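Octopine dehydrogenase (Pecten maximus, PDB 3C7A) catalyses the NADH-dependent reductive condensation of L-arginine with pyruvate to D-octopine, and the reverse oxidation of D-octopine with NAD(+). Local coordinates at residues K364-D369 with A378-P383; R324-D329 with E360-E365. All blocks are in the same frame, centred on the assembly; numbering follows the deposited sequence.

In the fold
From the N terminus, the chain first builds the nucleotide-binding part of the fold and only later reaches segment 324-329, just ahead of helix 330-344. Helices 330-344 and 349-362 follow, and contact 2 closes this helical excursion by bringing the end of helix 349-362 back beside 324-329. Contact 1 then closes a much shorter loop of eight intervening residues, none helical or in a strand, between 364-369 and 378-383. The two loops follow one another in series, neither enclosing the other, and they share K364 and E365. The centres of the two contacts lie about 11 Å apart. Together they tie the exit of helix 349-362 to the entry of helix 330-344 and to the loop before helix 391-396.

Contact 1 (K364-D369 with A378-P383); sequences KEYLVD and ATTRCP
Apolar contact between Y366 and T380 makes up the larger share of this small interface, which buries 88 Å² in total. The methyl CG2 of T380 comes obliquely to the phenol ring, 3.7 Å from Y366 CD1 and 3.8 Å from Y366 CE1. It can do so because CG2 stands opposite the carbonyl carbon of T380, while chi1 (69°) turns OG1 another way, into a hydrogen bond with V377 O.

The polar link runs through water. Water 1 lies in the plane of the ring, at its edge, 2.7 Å from Y366 OH, and donates a hydrogen bond to T379 OG1 at 3.0 Å. The same OG1 is hydrogen-bonded to D376 O, so two partners fix the hydroxyl. It also sits near the ring plane, 4.1 Å from Y366 CE1, and the two side chains cross at about a right angle.

Outside the pair, I330 and I335 of helix 330-344 touch the Y366 side chain, and Q359 OE1 accepts a hydrogen bond from Y366 N. R381 bonds to A119 O and Q124 OE1. The arrangement is loop packing on the helical domain, in which the connection between helices 349-362 and 391-396 folds back on itself and, through R381, reaches helix 121-129 of the Rossmann-type nucleotide-binding part.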
# COMPACT_ATOMS: atom_id res chain seq x y z
N LYS A 364 -20.02 4.61 -7.94
CA LYS A 364 -19.22 3.92 -8.96
C LYS A 364 -19.76 2.52 -9.24
O LYS A 364 -20.59 2.01 -8.47
CB LYS A 364 -17.74 3.85 -8.53
CG LYS A 364 -17.06 5.20 -8.27
CD LYS A 364 -16.77 5.96 -9.56
CE LYS A 364 -16.10 7.29 -9.27
NZ LYS A 364 -15.90 8.10 -10.50
N GLU A 365 -19.30 1.91 -10.33
CA GLU A 365 -19.75 0.56 -10.73
C GLU A 365 -18.58 -0.28 -11.26
O GLU A 365 -17.93 0.10 -12.23
CB GLU A 365 -20.86 0.66 -11.78
CG GLU A 365 -21.61 -0.65 -12.04
CD GLU A 365 -22.57 -0.57 -13.21
OE1 GLU A 365 -22.15 -0.15 -14.31
OE2 GLU A 365 -23.75 -0.94 -13.04
N TYR A 366 -18.35 -1.43 -10.62
CA TYR A 366 -17.26 -2.34 -11.01
C TYR A 366 -17.73 -3.77 -11.30
O TYR A 366 -17.33 -4.36 -12.31
CB TYR A 366 -16.16 -2.38 -9.93
CG TYR A 366 -15.64 -1.03 -9.47
CD1 TYR A 366 -14.85 -0.24 -10.31
CD2 TYR A 366 -15.93 -0.55 -8.19
CE1 TYR A 366 -14.37 1.00 -9.89
CE2 TYR A 366 -15.45 0.68 -7.76
CZ TYR A 366 -14.67 1.45 -8.61
OH TYR A 366 -14.20 2.67 -8.18
N LEU A 367 -18.58 -4.31 -10.43
CA LEU A 367 -19.06 -5.69 -10.54
C LEU A 367 -20.56 -5.75 -10.85
O LEU A 367 -21.36 -5.07 -10.20
CB LEU A 367 -18.75 -6.47 -9.25
CG LEU A 367 -18.94 -7.99 -9.19
CD1 LEU A 367 -17.81 -8.72 -9.93
CD2 LEU A 367 -19.01 -8.46 -7.75
N VAL A 368 -20.93 -6.55 -11.86
CA VAL A 368 -22.33 -6.71 -12.28
C VAL A 368 -22.67 -8.19 -12.51
O VAL A 368 -22.04 -8.86 -13.34
CB VAL A 368 -22.64 -5.90 -13.58
CG1 VAL A 368 -24.10 -6.08 -13.99
CG2 VAL A 368 -22.33 -4.42 -13.39
N ASP A 369 -23.66 -8.68 -11.77
CA ASP A 369 -24.14 -10.08 -11.85
C ASP A 369 -23.03 -11.14 -11.75
O ASP A 369 -23.10 -12.19 -12.39
CB ASP A 369 -24.99 -10.30 -13.13
CG ASP A 369 -26.39 -9.72 -13.01
OD1 ASP A 369 -27.05 -9.91 -11.97
OD2 ASP A 369 -26.85 -9.08 -13.99
N ALA A 378 -12.25 0.14 -16.00
CA ALA A 378 -10.94 0.49 -16.56
C ALA A 378 -10.06 1.32 -15.61
O ALA A 378 -8.89 1.57 -15.91
CB ALA A 378 -11.10 1.20 -17.90
N THR A 379 -10.63 1.74 -14.48
CA THR A 379 -9.89 2.52 -13.48
C THR A 379 -9.34 1.66 -12.33
O THR A 379 -8.87 2.19 -11.32
CB THR A 379 -10.74 3.69 -12.90
OG1 THR A 379 -11.94 3.17 -12.31
CG2 THR A 379 -11.11 4.69 -13.99
N THR A 380 -9.40 0.33 -12.50
CA THR A 380 -8.91 -0.62 -11.48
C THR A 380 -7.60 -1.30 -11.89
O THR A 380 -7.06 -1.03 -12.96
CB THR A 380 -9.97 -1.70 -11.13
OG1 THR A 380 -10.16 -2.58 -12.25
CG2 THR A 380 -11.31 -1.06 -10.75
N ARG A 381 -7.11 -2.20 -11.04
CA ARG A 381 -5.85 -2.92 -11.26
C ARG A 381 -5.99 -4.45 -11.38
O ARG A 381 -5.00 -5.17 -11.23
CB ARG A 381 -4.86 -2.59 -10.14
CG ARG A 381 -4.04 -1.33 -10.34
CD ARG A 381 -3.29 -1.02 -9.05
NE ARG A 381 -2.08 -0.23 -9.26
CZ ARG A 381 -1.20 0.07 -8.30
NH1 ARG A 381 -1.39 -0.34 -7.05
NH2 ARG A 381 -0.14 0.80 -8.59
N CYS A 382 -7.21 -4.94 -11.63
CA CYS A 382 -7.43 -6.38 -11.80
C CYS A 382 -6.68 -6.91 -13.04
O CYS A 382 -6.59 -6.21 -14.05
CB CYS A 382 -8.94 -6.71 -11.87
SG CYS A 382 -9.85 -6.06 -13.30
N PRO A 383 -6.12 -8.13 -12.94
CA PRO A 383 -5.30 -8.71 -14.03
C PRO A 383 -5.98 -8.78 -15.40
O PRO A 383 -5.29 -8.69 -16.42
CB PRO A 383 -4.97 -10.12 -13.52
CG PRO A 383 -5.92 -10.38 -12.38
CD PRO A 383 -6.19 -9.04 -11.78
O HOH W 1 -12.63 4.32 -9.67

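Contact 2 (R324-D329 with E360-E365); sequences RYLTED and EKIGKE
T327 OG1 is hydrogen-bonded to N323 O, which ties the hydroxyl back to its own loop, while the other branch of the side chain, CG2, faces I362. I362 lies at the end of helix 349-362, which closes in a Schellman motif. K364 N pairs with Q359 O, and G363 N makes a weak 3.4 Å bond to E360 O, with G363 as the C-prime residue at positive phi (79°).

The contact itself is apolar, buries 149 Å² and rests mainly on I362 and L326. The two side chains meet at a slant, and both CB atoms project across the gap between the segments. The nearest CA pair across the segments is T327 and I362, 7.4 Å apart. That separation is consistent with side chains alone making the contact.

Segment 324-329 is a turn with a weak bond from E328 N to R324 O, leading into helix 330-344. It also lies close to the catalytic region: R324 binds NAD(+), and Y325 packs edge-to-face with the ring of H212, the active-site residue. The side chains of L326 and H212 are about 7 Å apart. The contact therefore joins the end of one helix of the helical domain to a loop that also carries R324 and Y325 toward the active-site region.

I362 meets this loop with its gamma methyl. Chi1 of 54° tucks CG1 over the backbone, flanked by N and C, and leaves CG2 opposite the carbonyl carbon. There I362 CG2 reaches three carbons of the loop: L326 CB at 4.1 Å, L326 CD1 at 4.2 Å and T327 CG2 at 4.2 Å.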
# COMPACT_ATOMS: atom_id res chain seq x y z
N ARG A 324 -11.33 8.57 1.83
CA ARG A 324 -10.49 7.63 1.12
C ARG A 324 -10.57 6.18 1.60
O ARG A 324 -9.96 5.30 1.02
CB ARG A 324 -9.04 8.13 1.04
CG ARG A 324 -8.82 9.30 0.09
CD ARG A 324 -7.37 9.70 -0.03
NE ARG A 324 -7.17 10.84 -0.92
CZ ARG A 324 -6.03 11.51 -1.01
NH1 ARG A 324 -5.91 12.55 -1.79
NH2 ARG A 324 -5.03 11.15 -0.27
N TYR A 325 -11.38 5.94 2.62
CA TYR A 325 -11.62 4.59 3.13
C TYR A 325 -12.18 3.65 2.05
O TYR A 325 -11.93 2.44 2.09
CB TYR A 325 -12.57 4.60 4.33
CG TYR A 325 -11.97 5.10 5.64
CD1 TYR A 325 -12.49 6.22 6.27
CD2 TYR A 325 -10.89 4.44 6.24
CE1 TYR A 325 -11.96 6.69 7.47
CE2 TYR A 325 -10.35 4.90 7.44
CZ TYR A 325 -10.89 6.02 8.05
OH TYR A 325 -10.36 6.49 9.24
N LEU A 326 -12.93 4.20 1.11
CA LEU A 326 -13.57 3.42 0.05
C LEU A 326 -13.02 3.73 -1.35
O LEU A 326 -12.98 2.85 -2.21
CB LEU A 326 -15.09 3.59 0.08
CG LEU A 326 -15.88 3.16 1.32
CD1 LEU A 326 -17.33 3.64 1.23
CD2 LEU A 326 -15.83 1.65 1.55
N THR A 327 -12.61 4.98 -1.57
CA THR A 327 -12.13 5.42 -2.88
C THR A 327 -10.76 4.85 -3.27
O THR A 327 -10.39 4.87 -4.45
CB THR A 327 -12.12 6.97 -3.01
OG1 THR A 327 -11.31 7.54 -1.98
CG2 THR A 327 -13.54 7.54 -2.93
N GLU A 328 -10.03 4.33 -2.28
CA GLU A 328 -8.74 3.67 -2.52
C GLU A 328 -8.81 2.16 -2.28
O GLU A 328 -8.34 1.38 -3.11
CB GLU A 328 -7.63 4.30 -1.66
CG GLU A 328 -7.05 5.61 -2.22
CD GLU A 328 -5.73 5.42 -2.95
OE1 GLU A 328 -4.73 5.04 -2.29
OE2 GLU A 328 -5.68 5.66 -4.17
N ASP A 329 -9.40 1.76 -1.15
CA ASP A 329 -9.43 0.35 -0.73
C ASP A 329 -10.25 -0.60 -1.61
O ASP A 329 -10.05 -1.82 -1.57
CB ASP A 329 -9.88 0.23 0.74
CG ASP A 329 -8.83 0.74 1.72
OD1 ASP A 329 -7.76 1.20 1.29
OD2 ASP A 329 -9.09 0.66 2.95
N GLU A 360 -21.90 1.54 -4.43
CA GLU A 360 -23.09 2.37 -4.55
C GLU A 360 -22.99 3.65 -3.71
O GLU A 360 -23.52 4.70 -4.09
CB GLU A 360 -24.34 1.57 -4.16
CG GLU A 360 -25.68 2.18 -4.60
CD GLU A 360 -26.28 3.15 -3.59
OE1 GLU A 360 -25.87 3.13 -2.40
OE2 GLU A 360 -27.17 3.94 -3.98
N LYS A 361 -22.30 3.57 -2.57
CA LYS A 361 -22.16 4.70 -1.65
C LYS A 361 -21.26 5.82 -2.20
O LYS A 361 -21.41 6.98 -1.81
CB LYS A 361 -21.64 4.24 -0.28
CG LYS A 361 -22.54 3.23 0.46
CD LYS A 361 -23.95 3.76 0.72
CE LYS A 361 -24.01 4.71 1.90
NZ LYS A 361 -25.41 5.06 2.26
N ILE A 362 -20.34 5.46 -3.09
CA ILE A 362 -19.43 6.43 -3.71
C ILE A 362 -19.84 6.79 -5.15
O ILE A 362 -19.23 7.67 -5.77
CB ILE A 362 -17.94 5.96 -3.66
CG1 ILE A 362 -17.77 4.56 -4.26
CG2 ILE A 362 -17.42 6.02 -2.22
CD1 ILE A 362 -16.34 4.21 -4.63
N GLY A 363 -20.86 6.11 -5.67
CA GLY A 363 -21.39 6.38 -7.00
C GLY A 363 -20.58 5.80 -8.15
O GLY A 363 -20.47 6.42 -9.21
N LYS A 364 -20.02 4.61 -7.94
CA LYS A 364 -19.22 3.92 -8.96
C LYS A 364 -19.76 2.52 -9.24
O LYS A 364 -20.59 2.01 -8.47
CB LYS A 364 -17.74 3.85 -8.53
CG LYS A 364 -17.06 5.20 -8.27
CD LYS A 364 -16.77 5.96 -9.56
CE LYS A 364 -16.10 7.29 -9.27
NZ LYS A 364 -15.90 8.10 -10.50
N GLU A 365 -19.30 1.91 -10.33
CA GLU A 365 -19.75 0.56 -10.73
C GLU A 365 -18.58 -0.28 -11.26
O GLU A 365 -17.93 0.10 -12.23
CB GLU A 365 -20.86 0.66 -11.78
CG GLU A 365 -21.61 -0.65 -12.04
CD GLU A 365 -22.57 -0.57 -13.21
OE1 GLU A 365 -22.15 -0.15 -14.31
OE2 GLU A 365 -23.75 -0.94 -13.04